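PDB 5NNP: N-terminal acetyltransferase-like protein from Chaetomium thermophilum, which probably serves as the helical-repeat auxiliary subunit of an N-terminal acetyltransferase A complex, which transfers acetyl groups to the N-termini of proteins. Local coordinates for residues 144-149 with 171-176; 151-156 with 163-168; 187-192 with 536-541; 193-198 with 209-214. One frame throughout, in Å; residues are numbered along the deposited sequence.

Contact 1: residues 144-149 with 171-176; sequences QIRQNW and TYEKSL
Arg-146 crosses one face of the Tyr-172 ring at about a right angle. The aliphatic part makes a CH-pi contact: Arg-146 CG stands 3.9 Å from the centroid of the Tyr-172 ring, 19° off the normal. Further out, Arg-146 NE comes within 3.3 Å of Tyr-172 CE2. The guanidinium is tilted 28° from the ring plane, with Tyr-172 CE2 over one of its faces. Arg-146 has CG anti to the backbone N (chi1 -179°), and the rest of its chain runs extended across the ring. Its NH2 goes on to bond His-187.

The aromatic pair is oblique. Trp-149 offers one face of its indole to Tyr-172, whose CD1 sits 3.5 Å from Trp-149 CD1. Trp-149 NE1 is used elsewhere, by the carbonyl of Pro-143.

Apolar packing adds Thr-171, whose CG2 meets Trp-149 CZ3 at 3.8 Å. This joins the start of helix 146-159 to the end of helix 162-175, the partly exposed open end of a helical hairpin, consistent with the TPR-like superhelix of this family.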
loop_
_atom_site.group_PDB
_atom_site.type_symbol
_atom_site.label_atom_id
_atom_site.label_comp_id
_atom_site.label_asym_id
_atom_site.label_seq_id
_atom_site.Cartn_x
_atom_site.Cartn_y
_atom_site.Cartn_z
ATOM N N GLN A 144 -26.891 17.473 -16.060
ATOM C CA GLN A 144 -26.567 18.825 -15.653
ATOM C C GLN A 144 -25.458 18.782 -14.608
ATOM O O GLN A 144 -24.865 19.808 -14.297
ATOM C CB GLN A 144 -27.804 19.556 -15.124
ATOM C CG GLN A 144 -28.345 19.021 -13.797
ATOM C CD GLN A 144 -29.038 17.662 -13.915
ATOM O OE1 GLN A 144 -29.121 17.078 -14.999
ATOM N NE2 GLN A 144 -29.541 17.158 -12.789
ATOM N N ILE A 145 -25.158 17.588 -14.097
ATOM C CA ILE A 145 -24.158 17.425 -13.045
ATOM C C ILE A 145 -22.803 16.923 -13.565
ATOM O O ILE A 145 -22.730 15.838 -14.133
ATOM C CB ILE A 145 -24.677 16.450 -11.961
ATOM C CG1 ILE A 145 -26.036 16.933 -11.441
ATOM C CG2 ILE A 145 -23.677 16.332 -10.819
ATOM C CD1 ILE A 145 -26.583 16.141 -10.277
ATOM N N ARG A 146 -21.732 17.691 -13.345
ATOM C CA ARG A 146 -20.445 17.378 -13.971
ATOM C C ARG A 146 -19.891 16.013 -13.570
ATOM O O ARG A 146 -19.289 15.342 -14.397
ATOM C CB ARG A 146 -19.392 18.454 -13.675
ATOM C CG ARG A 146 -18.047 18.170 -14.343
ATOM C CD ARG A 146 -17.076 19.356 -14.372
ATOM N NE ARG A 146 -15.985 19.144 -15.337
ATOM C CZ ARG A 146 -15.115 20.078 -15.715
ATOM N NH1 ARG A 146 -14.179 19.786 -16.607
ATOM N NH2 ARG A 146 -15.170 21.308 -15.213
ATOM N N GLN A 147 -20.105 15.593 -12.326
ATOM C CA GLN A 147 -19.621 14.284 -11.851
ATOM C C GLN A 147 -19.966 13.153 -12.780
ATOM O O GLN A 147 -19.171 12.247 -12.995
ATOM C CB GLN A 147 -20.209 13.918 -10.501
ATOM C CG GLN A 147 -19.833 14.781 -9.354
ATOM C CD GLN A 147 -20.579 14.360 -8.112
ATOM O OE1 GLN A 147 -21.058 13.227 -8.022
ATOM N NE2 GLN A 147 -20.707 15.275 -7.157
ATOM N N ASN A 148 -21.182 13.180 -13.299
ATOM C CA ASN A 148 -21.639 12.100 -14.158
ATOM C C ASN A 148 -20.921 12.054 -15.492
ATOM O O ASN A 148 -20.863 10.991 -16.088
ATOM C CB ASN A 148 -23.143 12.201 -14.386
ATOM C CG ASN A 148 -23.924 12.025 -13.106
ATOM O OD1 ASN A 148 -23.514 11.273 -12.229
ATOM N ND2 ASN A 148 -25.051 12.723 -12.988
ATOM N N TRP A 149 -20.371 13.179 -15.962
ATOM C CA TRP A 149 -19.585 13.160 -17.209
ATOM C C TRP A 149 -18.225 12.540 -16.939
ATOM O O TRP A 149 -17.779 11.630 -17.656
ATOM C CB TRP A 149 -19.412 14.553 -17.805
ATOM C CG TRP A 149 -20.688 15.117 -18.323
ATOM C CD1 TRP A 149 -21.634 15.781 -17.602
ATOM C CD2 TRP A 149 -21.168 15.083 -19.680
ATOM N NE1 TRP A 149 -22.671 16.146 -18.410
ATOM C CE2 TRP A 149 -22.418 15.731 -19.692
ATOM C CE3 TRP A 149 -20.670 14.554 -20.886
ATOM C CZ2 TRP A 149 -23.183 15.867 -20.857
ATOM C CZ3 TRP A 149 -21.427 14.686 -22.039
ATOM C CH2 TRP A 149 -22.672 15.339 -22.016
ATOM N N THR A 171 -16.201 16.864 -24.443
ATOM C CA THR A 171 -17.583 17.232 -24.749
ATOM C C THR A 171 -18.137 18.103 -23.632
ATOM O O THR A 171 -18.779 19.123 -23.899
ATOM C CB THR A 171 -18.481 15.995 -24.962
ATOM O OG1 THR A 171 -18.072 15.328 -26.160
ATOM C CG2 THR A 171 -19.941 16.399 -25.116
ATOM N N TYR A 172 -17.851 17.725 -22.387
ATOM C CA TYR A 172 -18.275 18.538 -21.255
ATOM C C TYR A 172 -17.703 19.949 -21.333
ATOM O O TYR A 172 -18.450 20.929 -21.273
ATOM C CB TYR A 172 -17.887 17.915 -19.909
ATOM C CG TYR A 172 -18.426 18.771 -18.804
ATOM C CD1 TYR A 172 -19.740 18.645 -18.402
ATOM C CD2 TYR A 172 -17.661 19.777 -18.232
ATOM C CE1 TYR A 172 -20.270 19.458 -17.435
ATOM C CE2 TYR A 172 -18.185 20.599 -17.257
ATOM C CZ TYR A 172 -19.493 20.432 -16.864
ATOM O OH TYR A 172 -20.048 21.235 -15.897
ATOM N N GLU A 173 -16.383 20.046 -21.474
ATOM C CA GLU A 173 -15.714 21.341 -21.557
ATOM C C GLU A 173 -16.308 22.229 -22.635
ATOM O O GLU A 173 -16.349 23.449 -22.508
ATOM C CB GLU A 173 -14.227 21.169 -21.838
ATOM C CG GLU A 173 -13.420 20.506 -20.739
ATOM C CD GLU A 173 -11.951 20.444 -21.093
ATOM O OE1 GLU A 173 -11.289 19.434 -20.779
ATOM O OE2 GLU A 173 -11.454 21.412 -21.701
ATOM N N LYS A 174 -16.769 21.610 -23.709
ATOM C CA LYS A 174 -17.311 22.368 -24.822
ATOM C C LYS A 174 -18.717 22.876 -24.516
ATOM O O LYS A 174 -19.210 23.772 -25.207
ATOM C CB LYS A 174 -17.305 21.520 -26.103
ATOM C CG LYS A 174 -15.958 21.487 -26.833
ATOM C CD LYS A 174 -16.090 20.793 -28.188
ATOM C CE LYS A 174 -14.735 20.592 -28.869
ATOM N NZ LYS A 174 -14.934 19.858 -30.161
ATOM N N SER A 175 -19.369 22.322 -23.488
ATOM C CA SER A 175 -20.688 22.850 -23.127
ATOM C C SER A 175 -20.587 24.119 -22.278
ATOM O O SER A 175 -21.537 24.902 -22.205
ATOM C CB SER A 175 -21.527 21.806 -22.399
ATOM O OG SER A 175 -20.845 21.296 -21.272
ATOM N N LEU A 176 -19.435 24.333 -21.655
ATOM C CA LEU A 176 -19.248 25.505 -20.805
ATOM C C LEU A 176 -19.380 26.795 -21.586
ATOM O O LEU A 176 -18.626 27.032 -22.525
ATOM C CB LEU A 176 -17.889 25.473 -20.114
ATOM C CG LEU A 176 -17.768 24.312 -19.144
ATOM C CD1 LEU A 176 -16.425 24.344 -18.444
ATOM C CD2 LEU A 176 -18.931 24.406 -18.172
#

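Contact 2: residues 151-156 with 163-168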
loop_
_atom_site.group_PDB
_atom_site.type_symbol
_atom_site.label_atom_id
_atom_site.label_comp_id
_atom_site.label_asym_id
_atom_site.label_seq_id
_atom_site.Cartn_x
_atom_site.Cartn_y
_atom_site.Cartn_z
ATOM N N ALA A 151 -17.347 10.580 -14.461
ATOM C CA ALA A 151 -17.548 9.164 -14.174
ATOM C C ALA A 151 -17.609 8.306 -15.440
ATOM O O ALA A 151 -16.988 7.247 -15.492
ATOM C CB ALA A 151 -18.815 8.973 -13.354
ATOM N N LEU A 152 -18.350 8.762 -16.458
ATOM C CA LEU A 152 -18.430 8.020 -17.714
ATOM C C LEU A 152 -17.078 8.037 -18.419
ATOM O O LEU A 152 -16.690 7.039 -19.016
ATOM C CB LEU A 152 -19.518 8.568 -18.650
ATOM C CG LEU A 152 -19.523 7.915 -20.058
ATOM C CD1 LEU A 152 -19.803 6.395 -20.022
ATOM C CD2 LEU A 152 -20.447 8.613 -21.043
ATOM N N ALA A 153 -16.353 9.150 -18.340
ATOM C CA ALA A 153 -14.979 9.190 -18.840
ATOM C C ALA A 153 -14.063 8.187 -18.101
ATOM O O ALA A 153 -13.273 7.472 -18.729
ATOM C CB ALA A 153 -14.426 10.579 -18.730
ATOM N N ILE A 154 -14.195 8.116 -16.774
ATOM C CA ILE A 154 -13.416 7.161 -15.988
ATOM C C ILE A 154 -13.723 5.708 -16.388
ATOM O O ILE A 154 -12.802 4.898 -16.553
ATOM C CB ILE A 154 -13.665 7.342 -14.477
ATOM C CG1 ILE A 154 -13.036 8.647 -13.988
ATOM C CG2 ILE A 154 -13.110 6.180 -13.694
ATOM C CD1 ILE A 154 -13.726 9.231 -12.789
ATOM N N ALA A 155 -15.004 5.383 -16.566
ATOM C CA ALA A 155 -15.397 4.025 -16.938
ATOM C C ALA A 155 -14.784 3.633 -18.272
ATOM O O ALA A 155 -14.281 2.511 -18.434
ATOM C CB ALA A 155 -16.891 3.899 -17.004
ATOM N N TYR A 156 -14.833 4.558 -19.229
ATOM C CA TYR A 156 -14.227 4.316 -20.536
ATOM C C TYR A 156 -12.719 4.121 -20.405
ATOM O O TYR A 156 -12.147 3.198 -20.982
ATOM C CB TYR A 156 -14.506 5.479 -21.484
ATOM C CG TYR A 156 -15.820 5.411 -22.215
ATOM C CD1 TYR A 156 -16.262 4.228 -22.790
ATOM C CD2 TYR A 156 -16.607 6.541 -22.357
ATOM C CE1 TYR A 156 -17.473 4.182 -23.485
ATOM C CE2 TYR A 156 -17.800 6.502 -23.024
ATOM C CZ TYR A 156 -18.234 5.332 -23.587
ATOM O OH TYR A 156 -19.437 5.338 -24.243
ATOM N N GLU A 163 -9.658 6.908 -26.226
ATOM C CA GLU A 163 -10.259 7.848 -27.165
ATOM C C GLU A 163 -11.662 8.295 -26.736
ATOM O O GLU A 163 -11.981 9.488 -26.800
ATOM C CB GLU A 163 -10.325 7.252 -28.579
ATOM C CG GLU A 163 -10.704 8.266 -29.659
ATOM C CD GLU A 163 -10.650 7.684 -31.067
ATOM O OE1 GLU A 163 -10.314 6.490 -31.207
ATOM O OE2 GLU A 163 -10.941 8.417 -32.035
ATOM N N LYS A 164 -12.500 7.360 -26.297
ATOM C CA LYS A 164 -13.847 7.749 -25.893
ATOM C C LYS A 164 -13.824 8.509 -24.559
ATOM O O LYS A 164 -14.618 9.417 -24.339
ATOM C CB LYS A 164 -14.771 6.530 -25.809
ATOM C CG LYS A 164 -16.205 6.811 -26.259
ATOM C CD LYS A 164 -16.254 7.163 -27.740
ATOM C CE LYS A 164 -17.682 7.343 -28.245
ATOM N NZ LYS A 164 -18.401 8.385 -27.469
ATOM N N ALA A 165 -12.909 8.155 -23.666
ATOM C CA ALA A 165 -12.840 8.872 -22.403
ATOM C C ALA A 165 -12.428 10.328 -22.632
ATOM O O ALA A 165 -12.939 11.245 -21.980
ATOM C CB ALA A 165 -11.878 8.184 -21.444
ATOM N N GLU A 166 -11.496 10.546 -23.549
ATOM C CA GLU A 166 -11.098 11.906 -23.853
ATOM C C GLU A 166 -12.263 12.684 -24.484
ATOM O O GLU A 166 -12.504 13.850 -24.169
ATOM C CB GLU A 166 -9.887 11.928 -24.772
ATOM C CG GLU A 166 -9.356 13.331 -24.935
ATOM C CD GLU A 166 -8.301 13.457 -25.990
ATOM O OE1 GLU A 166 -7.662 12.431 -26.336
ATOM O OE2 GLU A 166 -8.115 14.596 -26.470
ATOM N N HIS A 167 -12.995 12.012 -25.359
ATOM C CA HIS A 167 -14.161 12.583 -26.016
ATOM C C HIS A 167 -15.227 13.059 -25.016
ATOM O O HIS A 167 -15.794 14.140 -25.169
ATOM C CB HIS A 167 -14.747 11.544 -26.977
ATOM C CG HIS A 167 -15.983 11.998 -27.687
ATOM N ND1 HIS A 167 -17.213 11.413 -27.477
ATOM C CD2 HIS A 167 -16.180 12.967 -28.609
ATOM C CE1 HIS A 167 -18.114 12.003 -28.240
ATOM N NE2 HIS A 167 -17.514 12.949 -28.935
ATOM N N ILE A 168 -15.494 12.247 -23.994
ATOM C CA ILE A 168 -16.509 12.582 -23.002
ATOM C C ILE A 168 -16.057 13.798 -22.206
ATOM O O ILE A 168 -16.858 14.700 -21.948
ATOM C CB ILE A 168 -16.799 11.399 -22.060
ATOM C CG1 ILE A 168 -17.479 10.260 -22.830
ATOM C CG2 ILE A 168 -17.673 11.823 -20.903
ATOM C CD1 ILE A 168 -18.679 10.730 -23.706
#
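Lys-164 and Tyr-156 meet side by side where two consecutive helices pack as an antiparallel hairpin, as in TPR-like superhelices. The axes of the two segments run 7.8 Å apart at 170°.

Lys-164 comes first. Its CG rests over one face of the Tyr-156 ring, 3.7 Å from the centroid, and makes a CH-pi contact. Lys-164 CB is 3.9 Å from Tyr-156 CG. Both side chains point the same way. The lysine chain then turns at chi2 (65°).

Ala-165 is the close point of the hairpin. Ala-165 CA is 4.2 Å from Ala-153 CA, and the small side chains let the backbones come this near. Ala-165 CB also touches Tyr-156 CB at 3.8 Å. Glu-166 points its CB away, and its carboxylate forms salt bridges with Arg-201 and Arg-206.

Ile-168, one turn on from Lys-164, packs against Leu-152, Ala-153 and Tyr-156. Its branches divide the work. Ile-168 CG2 packs on Ala-153 CB at 4.1 Å. Ile-168 CG1, beside the backbone N (chi1 -68°), reaches the edge of the Tyr-156 ring near its plane, 3.8 Å from Tyr-156 CE2. Leu-152, which also packs on Leu-139 of helix 128-141, crosses Ile-168 at about a right angle. There Ile-168 CD1 meets Leu-152 CD2 at 3.8 Å.

Contact 3: residues 187-192 with 536-541; sequences HSEALL and QIRAYV
A salt bridge from buried Glu-189 to Arg-538 joins two helices of the probable TPR-like superhelix far apart in sequence, helix 185-200 and the first turn of helix 537-547. Between the two segments the helix axes lie 10.0 Å apart at 52°.

Arg-538 NH2 donates to Glu-189 OE1 at 3.1 Å and 162°. The bond lies near the guanidinium plane and uses the syn lone pair of OE1. A second, weak bond runs from NH2 to OE2. Arg-538 NH2 is shared with Asp-220. Leu-192 CD1 lies over one guanidinium face, 3.4 Å from Arg-538 NH2. A leucine in place of Arg-538 would probably leave Glu-189 and Asp-220 without this positive mate, and the bridging water without its NE donor.

Gln-536, at the N-cap, sets OE1 3.1 Å from Glu-189 OE1, two acceptors that do not bond. Gln-536 OE1 is bonded instead to a polar side chain of another protein chain.

A water bridges the two segments. It donates to Glu-189 OE1 (2.6 Å) and Glu-189 O (3.0 Å). The arginine chain bends at chi3 (-57°), which places NE for this water. The water accepts from Arg-538 N at 3.0 Å and from Arg-538 NE at 3.1 Å.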
loop_
_atom_site.group_PDB
_atom_site.type_symbol
_atom_site.label_atom_id
_atom_site.label_comp_id
_atom_site.label_asym_id
_atom_site.label_seq_id
_atom_site.Cartn_x
_atom_site.Cartn_y
_atom_site.Cartn_z
ATOM N N HIS A 187 -12.624 21.685 -11.876
ATOM C CA HIS A 187 -12.233 21.950 -13.253
ATOM C C HIS A 187 -10.730 21.765 -13.443
ATOM O O HIS A 187 -10.302 21.172 -14.429
ATOM C CB HIS A 187 -12.660 23.352 -13.675
ATOM C CG HIS A 187 -12.364 23.662 -15.104
ATOM N ND1 HIS A 187 -13.006 23.030 -16.149
ATOM C CD2 HIS A 187 -11.490 24.528 -15.667
ATOM C CE1 HIS A 187 -12.536 23.496 -17.292
ATOM N NE2 HIS A 187 -11.615 24.406 -17.028
ATOM N N SER A 188 -9.936 22.247 -12.491
ATOM C CA SER A 188 -8.478 22.081 -12.539
ATOM C C SER A 188 -8.049 20.612 -12.606
ATOM O O SER A 188 -7.246 20.222 -13.458
ATOM C CB SER A 188 -7.831 22.745 -11.328
ATOM O OG SER A 188 -6.449 22.448 -11.273
ATOM N N GLU A 189 -8.591 19.810 -11.698
ATOM C CA GLU A 189 -8.365 18.374 -11.686
ATOM C C GLU A 189 -8.858 17.684 -12.951
ATOM O O GLU A 189 -8.225 16.740 -13.426
ATOM C CB GLU A 189 -9.038 17.754 -10.460
ATOM C CG GLU A 189 -8.272 18.029 -9.172
ATOM C CD GLU A 189 -6.842 17.503 -9.220
ATOM O OE1 GLU A 189 -6.653 16.309 -9.530
ATOM O OE2 GLU A 189 -5.909 18.290 -8.956
ATOM N N ALA A 190 -9.977 18.164 -13.500
ATOM C CA ALA A 190 -10.514 17.587 -14.721
ATOM C C ALA A 190 -9.586 17.838 -15.904
ATOM O O ALA A 190 -9.453 16.981 -16.771
ATOM C CB ALA A 190 -11.898 18.129 -15.013
ATOM N N LEU A 191 -8.953 19.011 -15.943
ATOM C CA LEU A 191 -7.985 19.318 -16.995
ATOM C C LEU A 191 -6.757 18.401 -16.906
ATOM O O LEU A 191 -6.298 17.864 -17.917
ATOM C CB LEU A 191 -7.560 20.776 -16.920
ATOM C CG LEU A 191 -8.607 21.818 -17.331
ATOM C CD1 LEU A 191 -8.221 23.188 -16.822
ATOM C CD2 LEU A 191 -8.811 21.851 -18.844
ATOM N N LEU A 192 -6.237 18.187 -15.700
ATOM C CA LEU A 192 -5.057 17.354 -15.581
ATOM C C LEU A 192 -5.371 15.893 -15.918
ATOM O O LEU A 192 -4.573 15.203 -16.556
ATOM C CB LEU A 192 -4.467 17.468 -14.182
ATOM C CG LEU A 192 -3.869 18.825 -13.788
ATOM C CD1 LEU A 192 -3.394 18.788 -12.333
ATOM C CD2 LEU A 192 -2.723 19.255 -14.715
ATOM N N GLN A 536 -10.951 14.623 -7.376
ATOM C CA GLN A 536 -9.538 14.278 -7.446
ATOM C C GLN A 536 -9.316 12.978 -8.210
ATOM O O GLN A 536 -9.019 11.942 -7.626
ATOM C CB GLN A 536 -8.965 14.159 -6.042
ATOM C CG GLN A 536 -9.060 15.439 -5.230
ATOM C CD GLN A 536 -7.932 16.435 -5.514
ATOM O OE1 GLN A 536 -7.119 16.254 -6.424
ATOM N NE2 GLN A 536 -7.873 17.484 -4.709
ATOM N N ILE A 537 -9.424 13.056 -9.527
ATOM C CA ILE A 537 -9.613 11.887 -10.349
ATOM C C ILE A 537 -8.365 11.044 -10.596
ATOM O O ILE A 537 -8.442 9.822 -10.594
ATOM C CB ILE A 537 -10.214 12.297 -11.702
ATOM C CG1 ILE A 537 -11.390 13.254 -11.458
ATOM C CG2 ILE A 537 -10.638 11.070 -12.470
ATOM C CD1 ILE A 537 -12.486 12.663 -10.599
ATOM N N ARG A 538 -7.233 11.683 -10.850
ATOM C CA ARG A 538 -5.994 10.939 -11.027
ATOM C C ARG A 538 -5.669 10.056 -9.798
ATOM O O ARG A 538 -5.226 8.917 -9.953
ATOM C CB ARG A 538 -4.843 11.902 -11.337
ATOM C CG ARG A 538 -4.945 12.552 -12.713
ATOM C CD ARG A 538 -3.999 13.731 -12.842
ATOM N NE ARG A 538 -4.264 14.722 -11.806
ATOM C CZ ARG A 538 -3.325 15.298 -11.069
ATOM N NH1 ARG A 538 -2.058 14.994 -11.276
ATOM N NH2 ARG A 538 -3.652 16.188 -10.139
ATOM N N ALA A 539 -5.928 10.550 -8.588
ATOM C CA ALA A 539 -5.643 9.747 -7.405
ATOM C C ALA A 539 -6.540 8.526 -7.395
ATOM O O ALA A 539 -6.086 7.415 -7.084
ATOM C CB ALA A 539 -5.811 10.559 -6.103
ATOM N N TYR A 540 -7.809 8.733 -7.737
ATOM C CA TYR A 540 -8.745 7.621 -7.808
ATOM C C TYR A 540 -8.239 6.520 -8.762
ATOM O O TYR A 540 -8.247 5.333 -8.414
ATOM C CB TYR A 540 -10.133 8.088 -8.250
ATOM C CG TYR A 540 -11.065 6.931 -8.516
ATOM C CD1 TYR A 540 -11.738 6.306 -7.476
ATOM C CD2 TYR A 540 -11.249 6.441 -9.806
ATOM C CE1 TYR A 540 -12.579 5.244 -7.715
ATOM C CE2 TYR A 540 -12.080 5.379 -10.054
ATOM C CZ TYR A 540 -12.747 4.774 -9.006
ATOM O OH TYR A 540 -13.581 3.695 -9.250
ATOM N N VAL A 541 -7.796 6.917 -9.954
ATOM C CA VAL A 541 -7.343 5.949 -10.932
ATOM C C VAL A 541 -6.042 5.304 -10.463
ATOM O O VAL A 541 -5.791 4.150 -10.779
ATOM C CB VAL A 541 -7.141 6.567 -12.334
ATOM C CG1 VAL A 541 -6.478 5.547 -13.252
ATOM C CG2 VAL A 541 -8.461 7.005 -12.926
HETATM O O HOH W 1 -7.351 14.667 -11.443
#

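Contact 4: residues 193-198 with 209-214; sequences YKNTII and QHLETD
His-210 carries Ile-198 CD1 over one face of its imidazole, 4.3 Å from the ring centroid, a CH-pi contact. The two belong to consecutive helices that form an antiparallel hairpin, as in TPR-like repeats; at these segments the axes are 10.0 Å apart at 160°. His-210 has CG anti to the backbone N (chi1 173°), which sets the root of the ring beside Ile-198 CD1.

Asn-195 ND2 donates to His-210 ND1 at 3.0 Å, nearly straight at 170°. The amide and ring are nearly coplanar, and the bond lies close to both planes. This bond makes ND1 an acceptor and helps fix the turn of the ring. Asn-195 ND2 also reaches Ala-207 O, and its OD1 pairs with Tyr-231. Leu-211 CB packs 3.8 Å from Asn-195 ND2.

Lys-194, extended beyond CG, crosses the imidazole obliquely, its CD 3.8 Å from His-210 NE2. Its NZ also bonds Thr-170. A leucine in place of His-210 would probably leave Asn-195 ND2 without this acceptor and take one partner from the water nearby. That water sits in the ring plane, 2.7 Å from His-210 NE2. It accepts from Lys-194 NZ at 3.0 Å and donates to Asp-214 OD2 at 2.8 Å.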
loop_
_atom_site.group_PDB
_atom_site.type_symbol
_atom_site.label_atom_id
_atom_site.label_comp_id
_atom_site.label_asym_id
_atom_site.label_seq_id
_atom_site.Cartn_x
_atom_site.Cartn_y
_atom_site.Cartn_z
ATOM N N TYR A 193 -6.536 15.423 -15.498
ATOM C CA TYR A 193 -6.939 14.049 -15.798
ATOM C C TYR A 193 -6.970 13.798 -17.310
ATOM O O TYR A 193 -6.376 12.822 -17.797
ATOM C CB TYR A 193 -8.298 13.737 -15.162
ATOM C CG TYR A 193 -8.829 12.348 -15.458
ATOM C CD1 TYR A 193 -8.060 11.220 -15.220
ATOM C CD2 TYR A 193 -10.117 12.166 -15.960
ATOM C CE1 TYR A 193 -8.549 9.941 -15.493
ATOM C CE2 TYR A 193 -10.618 10.897 -16.227
ATOM C CZ TYR A 193 -9.831 9.789 -15.995
ATOM O OH TYR A 193 -10.337 8.536 -16.268
ATOM N N LYS A 194 -7.632 14.691 -18.050
ATOM C CA LYS A 194 -7.630 14.650 -19.517
ATOM C C LYS A 194 -6.204 14.687 -20.069
ATOM O O LYS A 194 -5.879 13.947 -21.003
ATOM C CB LYS A 194 -8.446 15.809 -20.105
ATOM C CG LYS A 194 -8.354 15.940 -21.662
ATOM C CD LYS A 194 -9.076 17.199 -22.198
ATOM C CE LYS A 194 -9.013 17.311 -23.695
ATOM N NZ LYS A 194 -9.611 18.592 -24.224
ATOM N N ASN A 195 -5.355 15.545 -19.503
ATOM C CA ASN A 195 -3.964 15.601 -19.943
ATOM C C ASN A 195 -3.270 14.244 -19.783
ATOM O O ASN A 195 -2.603 13.784 -20.706
ATOM C CB ASN A 195 -3.169 16.683 -19.197
ATOM C CG ASN A 195 -1.783 16.930 -19.824
ATOM O OD1 ASN A 195 -0.792 16.307 -19.430
ATOM N ND2 ASN A 195 -1.721 17.833 -20.823
ATOM N N THR A 196 -3.430 13.592 -18.631
ATOM C CA THR A 196 -2.785 12.297 -18.460
ATOM C C THR A 196 -3.340 11.310 -19.485
ATOM O O THR A 196 -2.623 10.434 -19.959
ATOM C CB THR A 196 -2.952 11.726 -17.037
ATOM O OG1 THR A 196 -4.335 11.469 -16.761
ATOM C CG2 THR A 196 -2.393 12.679 -16.006
ATOM N N ILE A 197 -4.605 11.475 -19.858
ATOM C CA ILE A 197 -5.219 10.562 -20.826
ATOM C C ILE A 197 -4.610 10.722 -22.216
ATOM O O ILE A 197 -4.326 9.730 -22.891
ATOM C CB ILE A 197 -6.753 10.750 -20.878
ATOM C CG1 ILE A 197 -7.361 10.128 -19.620
ATOM C CG2 ILE A 197 -7.343 10.093 -22.116
ATOM C CD1 ILE A 197 -8.837 10.397 -19.407
ATOM N N ILE A 198 -4.390 11.963 -22.630
ATOM C CA ILE A 198 -3.703 12.223 -23.885
ATOM C C ILE A 198 -2.317 11.571 -23.928
ATOM O O ILE A 198 -1.925 11.000 -24.932
ATOM C CB ILE A 198 -3.554 13.732 -24.136
ATOM C CG1 ILE A 198 -4.937 14.386 -24.245
ATOM C CG2 ILE A 198 -2.727 13.983 -25.401
ATOM C CD1 ILE A 198 -4.918 15.908 -24.443
ATOM N N GLN A 209 1.476 20.361 -25.553
ATOM C CA GLN A 209 0.660 21.421 -26.112
ATOM C C GLN A 209 -0.566 21.706 -25.234
ATOM O O GLN A 209 -0.878 22.866 -24.944
ATOM C CB GLN A 209 0.249 21.036 -27.535
ATOM C CG GLN A 209 -0.876 21.862 -28.139
ATOM C CD GLN A 209 -1.408 21.259 -29.443
ATOM O OE1 GLN A 209 -0.690 20.553 -30.157
ATOM N NE2 GLN A 209 -2.674 21.535 -29.751
ATOM N N HIS A 210 -1.251 20.649 -24.801
ATOM C CA HIS A 210 -2.454 20.806 -23.986
ATOM C C HIS A 210 -2.094 21.269 -22.584
ATOM O O HIS A 210 -2.851 21.999 -21.948
ATOM C CB HIS A 210 -3.247 19.497 -23.927
ATOM C CG HIS A 210 -4.405 19.528 -22.978
ATOM N ND1 HIS A 210 -4.356 18.966 -21.717
ATOM C CD2 HIS A 210 -5.650 20.046 -23.109
ATOM C CE1 HIS A 210 -5.518 19.137 -21.114
ATOM N NE2 HIS A 210 -6.321 19.788 -21.939
ATOM N N LEU A 211 -0.931 20.835 -22.111
ATOM C CA LEU A 211 -0.450 21.230 -20.798
ATOM C C LEU A 211 -0.259 22.720 -20.743
ATOM O O LEU A 211 -0.833 23.391 -19.894
ATOM C CB LEU A 211 0.865 20.549 -20.458
ATOM C CG LEU A 211 1.235 20.707 -18.985
ATOM C CD1 LEU A 211 0.289 19.859 -18.102
ATOM C CD2 LEU A 211 2.706 20.354 -18.736
ATOM N N GLU A 212 0.553 23.222 -21.667
ATOM C CA GLU A 212 0.896 24.639 -21.741
ATOM C C GLU A 212 -0.294 25.537 -22.093
ATOM O O GLU A 212 -0.385 26.675 -21.624
ATOM C CB GLU A 212 2.015 24.841 -22.761
ATOM C CG GLU A 212 3.265 24.047 -22.443
ATOM C CD GLU A 212 3.928 24.488 -21.150
ATOM O OE1 GLU A 212 3.568 25.556 -20.615
ATOM O OE2 GLU A 212 4.818 23.764 -20.668
ATOM N N THR A 213 -1.209 25.026 -22.908
ATOM C CA THR A 213 -2.350 25.820 -23.317
ATOM C C THR A 213 -3.507 25.845 -22.309
ATOM O O THR A 213 -4.037 26.908 -22.004
ATOM C CB THR A 213 -2.891 25.333 -24.658
ATOM O OG1 THR A 213 -1.866 25.456 -25.645
ATOM C CG2 THR A 213 -4.072 26.175 -25.086
ATOM N N ASP A 214 -3.906 24.694 -21.787
ATOM C CA ASP A 214 -5.115 24.648 -20.973
ATOM C C ASP A 214 -4.830 24.439 -19.499
ATOM O O ASP A 214 -5.675 24.739 -18.656
ATOM C CB ASP A 214 -6.052 23.535 -21.463
ATOM C CG ASP A 214 -6.721 23.863 -22.800
ATOM O OD1 ASP A 214 -6.401 24.909 -23.415
ATOM O OD2 ASP A 214 -7.564 23.050 -23.246
HETATM O O HOH W 2 -8.832 20.742 -22.302
#

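In the fold
The four contacts form one connected patch, with centres about 11 to 17 Å apart, all on the same side of the chain's centre. Contacts 1 and 2 both join helix 146-159 to helix 162-175, and contact 2 is nested inside contact 1. Contacts 3 and 4 share helix 185-200, which follows next in the chain. Contact 4 is local and nested within contact 3, which spans 343 intervening residues to reach helix 537-547. Ile-154 packs on Ile-537 and Tyr-540, so the first hairpin also rests on that distant helix. Neighbouring helices pair locally, as in a TPR-like superhelix, and contact 3 ties two remote parts of the chain together next to another protein chain.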